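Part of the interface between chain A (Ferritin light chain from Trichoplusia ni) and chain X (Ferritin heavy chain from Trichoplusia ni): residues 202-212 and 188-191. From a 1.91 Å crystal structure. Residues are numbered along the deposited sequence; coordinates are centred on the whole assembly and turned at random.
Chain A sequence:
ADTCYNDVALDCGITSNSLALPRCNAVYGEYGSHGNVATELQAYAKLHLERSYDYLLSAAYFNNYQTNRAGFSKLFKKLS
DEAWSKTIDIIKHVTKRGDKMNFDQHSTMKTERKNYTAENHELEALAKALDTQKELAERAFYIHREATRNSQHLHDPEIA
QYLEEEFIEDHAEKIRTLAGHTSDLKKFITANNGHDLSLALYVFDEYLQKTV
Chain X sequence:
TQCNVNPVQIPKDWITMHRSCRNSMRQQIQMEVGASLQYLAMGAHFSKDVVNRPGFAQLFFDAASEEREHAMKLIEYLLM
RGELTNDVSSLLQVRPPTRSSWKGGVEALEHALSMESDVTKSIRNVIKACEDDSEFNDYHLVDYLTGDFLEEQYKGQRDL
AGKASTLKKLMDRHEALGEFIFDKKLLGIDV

Chain A, residues 202-212: YVFDEYLQKTV
Chain X, residues 188-191: GIDV

Chain A 202-211 lies in a helix that begins earlier in the chain. Phi/psi stay near -63/-40 through Gln A209, then loosen to -87/-23 at Lys A210 and -113/-19 at Thr A211. Chain X 188-191 has no regular structure. Gly X188, at 80/20, closes a preceding helix in a Schellman motif. Ile X189 (-107/118) and Asp X190 (-96/114) are extended and carry the chain to its C-terminus at Val X191. Ile X189 lies by Tyr A207, Lys A210 and Thr A211; the chain then runs back along the helix, so Val X191 reaches Val A203. The nearest CA atoms are Tyr A207 CA and Val X191 CA, 5.2 Å apart.

Tyr A202 (chi1 t) makes no contact. Val A203 (t) points sideways; Val A203 CG1 lies 3.5 Å from Val X191 CG1, an apolar contact. Phe A204 and Asp A205, both t, point away. Glu A206 (m, m, chi3 -50°) points toward chain X, and its CB packs 3.8 Å from Val X191 CG1. Tyr A207 (t, chi2 71°) points sideways. Tyr A207 CB is 3.8 Å from Val X191 CG1, while Ile X189 CD1 meets the ring edge, 4.5 Å from Tyr A207 CE1. Val X191 (t) points sideways; its CG1 packs on Val A203, Glu A206 and Tyr A207. Leu A208 (m, t) is out of reach. So is Gln A209 (m, t, chi3 50°); Gln A209 NE2 donates to Asp A205 OD1 at 2.8 Å, one turn back.

Lys A210 (m, t, t, p) supplies the polar link. Lys A210 NZ donates a short hydrogen bond to Val X191 O at 2.5 Å. The other terminal oxygen, Val X191 OXT, is 4.2 Å from Lys A210 NZ, beyond a salt bridge, but the opposite charges still attract. Thr A211 (p) brings CG2 within 4.4 Å of Ile X189 CD1. Ile X189 (m, t) points toward the helix; Asp X190 (m) points away. The stretches bury 330 Å² together.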

# COMPACT_ATOMS: atom_id res chain seq x y z
N TYR A 202 -45.39 18.53 -12.22
CA TYR A 202 -44.28 18.75 -11.29
C TYR A 202 -43.51 17.44 -11.09
O TYR A 202 -42.28 17.40 -11.19
CB TYR A 202 -44.85 19.25 -9.95
CG TYR A 202 -43.84 19.29 -8.83
CD1 TYR A 202 -42.70 20.10 -8.91
CD2 TYR A 202 -44.03 18.55 -7.67
CE1 TYR A 202 -41.78 20.17 -7.85
CE2 TYR A 202 -43.13 18.61 -6.61
CZ TYR A 202 -42.01 19.42 -6.71
OH TYR A 202 -41.13 19.49 -5.65
N VAL A 203 -44.23 16.36 -10.82
CA VAL A 203 -43.60 15.06 -10.61
C VAL A 203 -42.87 14.60 -11.89
O VAL A 203 -41.76 14.06 -11.83
CB VAL A 203 -44.66 14.01 -10.20
CG1 VAL A 203 -44.08 12.59 -10.28
CG2 VAL A 203 -45.12 14.30 -8.75
N PHE A 204 -43.49 14.82 -13.03
CA PHE A 204 -42.88 14.42 -14.30
C PHE A 204 -41.60 15.22 -14.55
O PHE A 204 -40.59 14.66 -14.99
CB PHE A 204 -43.86 14.63 -15.45
CG PHE A 204 -43.39 14.03 -16.75
CD1 PHE A 204 -43.47 12.66 -16.96
CD2 PHE A 204 -42.81 14.83 -17.73
CE1 PHE A 204 -42.98 12.08 -18.14
CE2 PHE A 204 -42.31 14.27 -18.91
CZ PHE A 204 -42.39 12.89 -19.11
N ASP A 205 -41.62 16.52 -14.27
CA ASP A 205 -40.41 17.33 -14.45
C ASP A 205 -39.28 16.83 -13.54
O ASP A 205 -38.12 16.80 -13.95
CB ASP A 205 -40.67 18.81 -14.17
CG ASP A 205 -39.42 19.66 -14.39
OD1 ASP A 205 -38.69 19.96 -13.41
OD2 ASP A 205 -39.14 20.01 -15.56
N GLU A 206 -39.62 16.44 -12.31
CA GLU A 206 -38.60 15.94 -11.38
C GLU A 206 -38.03 14.63 -11.93
O GLU A 206 -36.83 14.36 -11.83
CB GLU A 206 -39.22 15.70 -10.00
CG GLU A 206 -39.61 17.00 -9.27
CD GLU A 206 -38.40 17.83 -8.87
OE1 GLU A 206 -37.47 17.26 -8.26
OE2 GLU A 206 -38.37 19.05 -9.15
N TYR A 207 -38.90 13.82 -12.53
CA TYR A 207 -38.49 12.55 -13.14
C TYR A 207 -37.51 12.83 -14.29
O TYR A 207 -36.49 12.14 -14.44
CB TYR A 207 -39.71 11.81 -13.66
CG TYR A 207 -39.39 10.64 -14.56
CD1 TYR A 207 -38.85 9.47 -14.04
CD2 TYR A 207 -39.67 10.69 -15.93
CE1 TYR A 207 -38.57 8.37 -14.85
CE2 TYR A 207 -39.40 9.59 -16.76
CZ TYR A 207 -38.86 8.44 -16.20
OH TYR A 207 -38.60 7.34 -17.00
N LEU A 208 -37.80 13.83 -15.12
CA LEU A 208 -36.89 14.16 -16.22
C LEU A 208 -35.53 14.60 -15.69
O LEU A 208 -34.49 14.28 -16.27
CB LEU A 208 -37.47 15.27 -17.11
CG LEU A 208 -38.67 14.91 -18.00
CD1 LEU A 208 -39.02 16.12 -18.87
CD2 LEU A 208 -38.34 13.70 -18.88
N GLN A 209 -35.52 15.34 -14.58
CA GLN A 209 -34.24 15.78 -14.02
C GLN A 209 -33.36 14.60 -13.65
O GLN A 209 -32.13 14.68 -13.74
CB GLN A 209 -34.47 16.64 -12.77
CG GLN A 209 -35.07 17.99 -13.08
CD GLN A 209 -35.32 18.80 -11.82
OE1 GLN A 209 -34.44 18.94 -10.98
NE2 GLN A 209 -36.53 19.35 -11.70
N LYS A 210 -33.97 13.50 -13.25
CA LYS A 210 -33.22 12.31 -12.85
C LYS A 210 -32.87 11.38 -14.00
O LYS A 210 -31.93 10.60 -13.89
CB LYS A 210 -34.02 11.46 -11.85
CG LYS A 210 -34.31 12.10 -10.52
CD LYS A 210 -34.96 11.08 -9.60
CE LYS A 210 -35.25 11.67 -8.23
NZ LYS A 210 -36.28 12.75 -8.33
N THR A 211 -33.62 11.44 -15.09
CA THR A 211 -33.38 10.50 -16.17
C THR A 211 -32.85 11.02 -17.49
O THR A 211 -32.33 10.24 -18.28
CB THR A 211 -34.66 9.70 -16.45
OG1 THR A 211 -35.70 10.60 -16.84
CG2 THR A 211 -35.10 8.95 -15.19
N VAL A 212 -32.98 12.31 -17.76
CA VAL A 212 -32.47 12.82 -19.02
C VAL A 212 -30.94 12.65 -19.05
O VAL A 212 -30.30 12.88 -18.00
CB VAL A 212 -32.82 14.31 -19.22
CG1 VAL A 212 -31.95 14.91 -20.33
CG2 VAL A 212 -34.30 14.45 -19.58
OXT VAL A 212 -30.41 12.29 -20.13
N GLY X 188 -36.83 1.32 -9.04
CA GLY X 188 -35.96 1.82 -8.00
C GLY X 188 -35.75 3.33 -8.10
O GLY X 188 -34.80 3.87 -7.56
N ILE X 189 -36.66 4.01 -8.80
CA ILE X 189 -36.55 5.45 -8.98
C ILE X 189 -37.59 6.19 -8.14
O ILE X 189 -38.80 5.99 -8.32
CB ILE X 189 -36.76 5.84 -10.46
CG1 ILE X 189 -35.68 5.19 -11.33
CG2 ILE X 189 -36.74 7.36 -10.63
CD1 ILE X 189 -35.89 5.38 -12.82
N ASP X 190 -37.13 7.01 -7.21
CA ASP X 190 -38.02 7.81 -6.38
C ASP X 190 -38.07 9.15 -7.09
O ASP X 190 -37.05 9.83 -7.18
CB ASP X 190 -37.44 8.03 -4.98
CG ASP X 190 -37.19 6.74 -4.23
OD1 ASP X 190 -38.10 5.89 -4.17
OD2 ASP X 190 -36.07 6.58 -3.70
N VAL X 191 -39.23 9.52 -7.61
CA VAL X 191 -39.32 10.79 -8.31
C VAL X 191 -39.24 11.96 -7.32
O VAL X 191 -38.71 13.02 -7.71
CB VAL X 191 -40.62 10.90 -9.15
CG1 VAL X 191 -40.59 12.19 -9.97
CG2 VAL X 191 -40.77 9.67 -10.06
OXT VAL X 191 -39.72 11.81 -6.17